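Local coordinates for protein type 6 secretion amidase effector 2 (Salmonella typhi, PDB 6WIN) that probably acts as an antibacterial toxin delivered by the type 6 secretion system, hydrolysing amide bonds in the peptidoglycan of target cells, at residues I51-V61 against M122-V132. Numbering follows the deposited sequence.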
ATOM      1  N   ILE A  51       3.194  12.405   5.642  1.00 28.55           N
ATOM      2  CA  ILE A  51       3.635  11.032   5.459  1.00 25.67           C
ATOM      3  C   ILE A  51       5.069  11.018   4.932  1.00 29.55           C
ATOM      4  O   ILE A  51       5.421  11.764   4.009  1.00 29.69           O
ATOM      5  CB  ILE A  51       2.656  10.295   4.535  1.00 20.78           C
ATOM      6  CG1 ILE A  51       3.116   8.859   4.275  1.00 21.01           C
ATOM      7  CG2 ILE A  51       2.419  11.090   3.249  1.00 22.02           C
ATOM      8  CD1 ILE A  51       2.060   8.020   3.590  1.00 19.19           C
ATOM      9  N   GLU A  52       5.908  10.180   5.539  1.00 29.03           N
ATOM     10  CA  GLU A  52       7.334  10.103   5.252  1.00 27.42           C
ATOM     11  C   GLU A  52       7.621   9.086   4.155  1.00 21.39           C
ATOM     12  O   GLU A  52       6.952   8.056   4.048  1.00 18.59           O
ATOM     13  CB  GLU A  52       8.101   9.692   6.510  1.00 31.85           C
ATOM     14  CG  GLU A  52       7.468  10.204   7.784  1.00 45.49           C
ATOM     15  CD  GLU A  52       8.004   9.526   9.025  1.00 50.30           C
ATOM     16  OE1 GLU A  52       9.218   9.194   9.035  1.00 49.54           O
ATOM     17  OE2 GLU A  52       7.208   9.355   9.989  1.00 48.23           O
ATOM     18  N   VAL A  53       8.651   9.370   3.357  1.00 27.93           N
ATOM     19  CA  VAL A  53       9.128   8.398   2.380  1.00 28.66           C
ATOM     20  C   VAL A  53       9.434   7.083   3.085  1.00 20.75           C
ATOM     21  O   VAL A  53      10.099   7.065   4.123  1.00 22.46           O
ATOM     22  CB  VAL A  53      10.372   8.940   1.648  1.00 29.94           C
ATOM     23  CG1 VAL A  53      10.903   7.896   0.664  1.00 21.87           C
ATOM     24  CG2 VAL A  53      10.058  10.285   0.957  1.00 26.42           C
ATOM     25  N   GLY A  54       8.944   5.978   2.520  1.00 18.63           N
ATOM     26  CA  GLY A  54       9.123   4.658   3.091  1.00 17.35           C
ATOM     27  C   GLY A  54       8.006   4.179   4.004  1.00 20.45           C
ATOM     28  O   GLY A  54       8.049   3.029   4.459  1.00 16.46           O
ATOM     29  N   THR A  55       7.012   5.018   4.294  1.00 15.02           N
ATOM     30  CA  THR A  55       5.890   4.572   5.107  1.00 18.50           C
ATOM     31  C   THR A  55       5.192   3.396   4.434  1.00 19.78           C
ATOM     32  O   THR A  55       4.961   3.412   3.220  1.00 19.32           O
ATOM     33  CB  THR A  55       4.898   5.717   5.324  1.00 16.54           C
ATOM     34  OG1 THR A  55       5.570   6.825   5.936  1.00 16.69           O
ATOM     35  CG2 THR A  55       3.763   5.257   6.209  1.00 13.68           C
ATOM     36  N   VAL A  56       4.871   2.367   5.222  1.00 13.03           N
ATOM     37  CA  VAL A  56       4.107   1.248   4.690  1.00 13.19           C
ATOM     38  C   VAL A  56       2.653   1.668   4.531  1.00 18.94           C
ATOM     39  O   VAL A  56       2.025   2.138   5.487  1.00 19.10           O
ATOM     40  CB  VAL A  56       4.224   0.027   5.607  1.00 17.21           C
ATOM     41  CG1 VAL A  56       3.281  -1.055   5.133  1.00 14.43           C
ATOM     42  CG2 VAL A  56       5.692  -0.475   5.675  1.00 12.68           C
ATOM     43  N   ILE A  57       2.107   1.494   3.320  1.00 15.43           N
ATOM     44  CA  ILE A  57       0.733   1.864   3.011  1.00 15.60           C
ATOM     45  C   ILE A  57       0.026   0.692   2.337  1.00 17.71           C
ATOM     46  O   ILE A  57       0.653  -0.257   1.867  1.00 15.22           O
ATOM     47  CB  ILE A  57       0.677   3.132   2.135  1.00 15.08           C
ATOM     48  CG1 ILE A  57       1.323   2.872   0.762  1.00 19.13           C
ATOM     49  CG2 ILE A  57       1.402   4.272   2.844  1.00 17.33           C
ATOM     50  CD1 ILE A  57       1.204   4.064  -0.207  1.00 17.28           C
ATOM     51  N   ALA A  58      -1.304   0.763   2.297  1.00 18.13           N
ATOM     52  CA  ALA A  58      -2.091  -0.331   1.741  1.00 18.23           C
ATOM     53  C   ALA A  58      -3.490   0.157   1.392  1.00 18.62           C
ATOM     54  O   ALA A  58      -3.947   1.188   1.881  1.00 17.69           O
ATOM     55  CB  ALA A  58      -2.188  -1.505   2.722  1.00 18.17           C
ATOM     56  N   THR A  59      -4.165  -0.613   0.543  1.00 18.89           N
ATOM     57  CA  THR A  59      -5.593  -0.439   0.307  1.00 17.96           C
ATOM     58  C   THR A  59      -6.383  -0.876   1.539  1.00 16.66           C
ATOM     59  O   THR A  59      -6.176  -1.978   2.054  1.00 15.18           O
ATOM     60  CB  THR A  59      -6.033  -1.280  -0.889  1.00 23.56           C
ATOM     61  OG1 THR A  59      -5.743  -2.659  -0.607  1.00 18.48           O
ATOM     62  CG2 THR A  59      -5.302  -0.858  -2.175  1.00 13.30           C
ATOM     63  N   PHE A  60      -7.308  -0.034   1.997  1.00 16.59           N
ATOM     64  CA  PHE A  60      -8.136  -0.348   3.158  1.00 16.76           C
ATOM     65  C   PHE A  60      -9.606  -0.091   2.863  1.00 19.22           C
ATOM     66  O   PHE A  60      -9.958   0.908   2.232  1.00 17.96           O
ATOM     67  CB  PHE A  60      -7.751   0.483   4.387  1.00 18.95           C
ATOM     68  CG  PHE A  60      -6.559  -0.037   5.126  1.00 19.75           C
ATOM     69  CD1 PHE A  60      -6.708  -0.971   6.145  1.00 18.12           C
ATOM     70  CD2 PHE A  60      -5.290   0.428   4.826  1.00 14.85           C
ATOM     71  CE1 PHE A  60      -5.621  -1.437   6.841  1.00 17.41           C
ATOM     72  CE2 PHE A  60      -4.197  -0.036   5.517  1.00 15.12           C
ATOM     73  CZ  PHE A  60      -4.367  -0.973   6.535  1.00 19.11           C
ATOM     74  N   VAL A  61     -10.456  -0.981   3.365  1.00 23.79           N
ATOM     75  CA  VAL A  61     -11.901  -0.886   3.213  1.00 21.94           C
ATOM     76  C   VAL A  61     -12.531  -1.140   4.573  1.00 20.77           C
ATOM     77  O   VAL A  61     -12.263  -2.176   5.195  1.00 20.79           O
ATOM     78  CB  VAL A  61     -12.436  -1.896   2.183  1.00 22.15           C
ATOM     79  CG1 VAL A  61     -13.933  -2.060   2.336  1.00 22.12           C
ATOM     80  CG2 VAL A  61     -12.037  -1.496   0.757  1.00 21.63           C
HETATM   81  N   MSE A 122      -9.339  -0.360  -7.431  1.00 25.06           N
HETATM   82  CA  MSE A 122      -8.843  -0.007  -6.099  1.00 21.83           C
HETATM   83  C   MSE A 122      -7.313   0.061  -5.997  1.00 20.13           C
HETATM   84  O   MSE A 122      -6.768   1.066  -5.537  1.00 19.48           O
HETATM   85  CB  MSE A 122      -9.420  -0.992  -5.076  1.00 25.19           C
HETATM   86  CG  MSE A 122      -9.610  -0.397  -3.707  1.00 34.11           C
HETATM   87 SE   MSE A 122      -9.931  -1.707  -2.329  1.00 33.65          SE
HETATM   88  CE  MSE A 122     -11.911  -1.655  -2.628  1.00 33.79           C
ATOM     89  N   SER A 123      -6.623  -0.988  -6.459  1.00 23.73           N
ATOM     90  CA  SER A 123      -5.161  -1.016  -6.389  1.00 20.14           C
ATOM     91  C   SER A 123      -4.508   0.080  -7.229  1.00 20.24           C
ATOM     92  O   SER A 123      -3.344   0.430  -6.982  1.00 16.95           O
ATOM     93  CB  SER A 123      -4.656  -2.384  -6.843  1.00 17.51           C
ATOM     94  OG  SER A 123      -4.906  -2.558  -8.220  1.00 23.68           O
ATOM     95  N   ASN A 124      -5.224   0.617  -8.217  1.00 18.96           N
ATOM     96  CA  ASN A 124      -4.746   1.711  -9.061  1.00 20.12           C
ATOM     97  C   ASN A 124      -5.443   3.029  -8.729  1.00 21.78           C
ATOM     98  O   ASN A 124      -5.492   3.939  -9.569  1.00 16.31           O
ATOM     99  CB  ASN A 124      -4.934   1.355 -10.539  1.00 20.92           C
ATOM    100  CG  ASN A 124      -4.195   0.086 -10.922  1.00 22.31           C
ATOM    101  OD1 ASN A 124      -3.057  -0.112 -10.524  1.00 24.49           O
ATOM    102  ND2 ASN A 124      -4.848  -0.787 -11.674  1.00 24.69           N
ATOM    103  N   ASN A 125      -5.961   3.148  -7.504  1.00 17.47           N
ATOM    104  CA  ASN A 125      -6.727   4.295  -7.021  1.00 19.00           C
ATOM    105  C   ASN A 125      -5.972   4.909  -5.849  1.00 15.66           C
ATOM    106  O   ASN A 125      -5.964   4.339  -4.752  1.00 17.54           O
ATOM    107  CB  ASN A 125      -8.130   3.849  -6.592  1.00 19.70           C
ATOM    108  CG  ASN A 125      -9.072   5.004  -6.348  1.00 18.04           C
ATOM    109  OD1 ASN A 125      -8.671   6.073  -5.886  1.00 17.25           O
ATOM    110  ND2 ASN A 125     -10.347   4.795  -6.672  1.00 18.20           N
ATOM    111  N   ALA A 126      -5.374   6.085  -6.064  1.00 13.91           N
ATOM    112  CA  ALA A 126      -4.583   6.725  -5.015  1.00 15.67           C
ATOM    113  C   ALA A 126      -5.378   6.972  -3.740  1.00 17.80           C
ATOM    114  O   ALA A 126      -4.786   7.057  -2.660  1.00 15.05           O
ATOM    115  CB  ALA A 126      -4.012   8.052  -5.507  1.00 20.69           C
ATOM    116  N   GLU A 127      -6.701   7.133  -3.840  1.00 17.03           N
ATOM    117  CA  GLU A 127      -7.527   7.432  -2.673  1.00 14.98           C
ATOM    118  C   GLU A 127      -7.819   6.204  -1.818  1.00 18.34           C
ATOM    119  O   GLU A 127      -8.294   6.355  -0.685  1.00 16.96           O
ATOM    120  CB  GLU A 127      -8.844   8.085  -3.123  1.00 20.89           C
ATOM    121  CG  GLU A 127      -8.657   9.473  -3.753  1.00 18.11           C
ATOM    122  CD  GLU A 127      -9.977  10.173  -4.035  1.00 23.66           C
ATOM    123  OE1 GLU A 127     -10.384  10.207  -5.211  1.00 23.24           O
ATOM    124  OE2 GLU A 127     -10.605  10.681  -3.079  1.00 24.97           O
ATOM    125  N   ALA A 128      -7.532   5.000  -2.321  1.00 16.41           N
ATOM    126  CA  ALA A 128      -7.750   3.783  -1.553  1.00 19.25           C
ATOM    127  C   ALA A 128      -6.628   3.488  -0.561  1.00 18.60           C
ATOM    128  O   ALA A 128      -6.751   2.545   0.230  1.00 17.99           O
ATOM    129  CB  ALA A 128      -7.917   2.592  -2.501  1.00 20.32           C
ATOM    130  N   TYR A 129      -5.562   4.277  -0.553  1.00 19.41           N
ATOM    131  CA  TYR A 129      -4.366   3.934   0.202  1.00 17.29           C
ATOM    132  C   TYR A 129      -4.318   4.676   1.527  1.00 16.43           C
ATOM    133  O   TYR A 129      -4.513   5.895   1.582  1.00 15.77           O
ATOM    134  CB  TYR A 129      -3.108   4.218  -0.618  1.00 15.26           C
ATOM    135  CG  TYR A 129      -2.919   3.152  -1.659  1.00 19.78           C
ATOM    136  CD1 TYR A 129      -3.544   3.247  -2.911  1.00 13.73           C
ATOM    137  CD2 TYR A 129      -2.158   2.023  -1.381  1.00 16.53           C
ATOM    138  CE1 TYR A 129      -3.399   2.249  -3.855  1.00 15.66           C
ATOM    139  CE2 TYR A 129      -1.996   1.022  -2.314  1.00 18.42           C
ATOM    140  CZ  TYR A 129      -2.615   1.137  -3.551  1.00 19.97           C
ATOM    141  OH  TYR A 129      -2.451   0.121  -4.457  1.00 19.01           O
ATOM    142  N   PHE A 130      -4.034   3.930   2.588  1.00 15.22           N
ATOM    143  CA  PHE A 130      -3.958   4.467   3.932  1.00 16.47           C
ATOM    144  C   PHE A 130      -2.726   3.887   4.609  1.00 17.33           C
ATOM    145  O   PHE A 130      -2.274   2.797   4.266  1.00 13.95           O
ATOM    146  CB  PHE A 130      -5.231   4.129   4.742  1.00 17.57           C
ATOM    147  CG  PHE A 130      -6.483   4.790   4.208  1.00 17.69           C
ATOM    148  CD1 PHE A 130      -7.027   5.888   4.851  1.00 19.68           C
ATOM    149  CD2 PHE A 130      -7.114   4.312   3.069  1.00 16.66           C
ATOM    150  CE1 PHE A 130      -8.173   6.514   4.352  1.00 20.00           C
ATOM    151  CE2 PHE A 130      -8.263   4.924   2.575  1.00 14.16           C
ATOM    152  CZ  PHE A 130      -8.785   6.023   3.214  1.00 17.56           C
ATOM    153  N   ILE A 131      -2.191   4.631   5.577  1.00 18.14           N
ATOM    154  CA  ILE A 131      -1.071   4.134   6.358  1.00 15.75           C
ATOM    155  C   ILE A 131      -1.485   2.886   7.128  1.00 18.57           C
ATOM    156  O   ILE A 131      -2.580   2.821   7.710  1.00 16.29           O
ATOM    157  CB  ILE A 131      -0.561   5.243   7.292  1.00 17.57           C
ATOM    158  CG1 ILE A 131      -0.066   6.438   6.469  1.00 19.54           C
ATOM    159  CG2 ILE A 131       0.536   4.717   8.192  1.00 21.71           C
ATOM    160  CD1 ILE A 131       0.478   7.594   7.296  1.00 22.05           C
ATOM    161  N   VAL A 132      -0.606   1.882   7.124  1.00 17.27           N
ATOM    162  CA  VAL A 132      -0.851   0.631   7.839  1.00 20.72           C
ATOM    163  C   VAL A 132      -0.609   0.875   9.324  1.00 20.21           C
ATOM    164  O   VAL A 132       0.488   1.266   9.714  1.00 20.33           O
ATOM    165  CB  VAL A 132       0.062  -0.492   7.321  1.00 17.26           C
ATOM    166  CG1 VAL A 132       0.042  -1.661   8.292  1.00 14.74           C
ATOM    167  CG2 VAL A 132      -0.368  -0.948   5.935  1.00 15.92           C
TER
HETATM  168  O   HOH W   1       2.781   1.885   8.264  1.00 15.93           O
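Ala58 and Phe130 form the hydrogen-bonded pair at the middle of an antiparallel ladder between strands 56-59 and 129-132, with Ala58 N donating to Phe130 O (3.0 Å) and Phe130 N to Ala58 O (2.8 Å). Val132 N to Val56 O and Phe60 N to Ala128 O extend it at the two ends, and a water lies within hydrogen-bonding distance of both Val56 O and Val132 O. On the opposite side of the sheet from Ala58, the methyl of Thr59 lies over one face of the Tyr129 ring, CG2 4.0 Å from the ring centroid and displaced toward the rim, a CH-pi contact. With chi1 at 60°, Thr59 turns CG2 beside its own backbone N and onto this ring, while OG1 bonds His73 N. Tyr129 OH reaches back to Ser123 O (2.7 Å), which lies at the ring edge and also receives Arg103, so the phenol ties the strand to the preceding 3-10 turn. On the face carrying Ala58 and Phe130, Val132 CG2 packs 3.7 Å from Ala58 CB, and the Phe60 ring presents its edge to the same methyl and to Phe130 O. Farther along, Ile131 CG2 meets Thr55 CG2 at 3.8 Å, and its CG1 abuts Ile51 CD1. Strands 40-44 and 74-81 flank the pair, placing it inside the antiparallel sheet. Backbone bonds thus set the register of a largely buried strand pair, while Val132 and Phe60 pack on the Ala58 side and the tyrosine hydroxyl donates its proton to a backbone carbonyl.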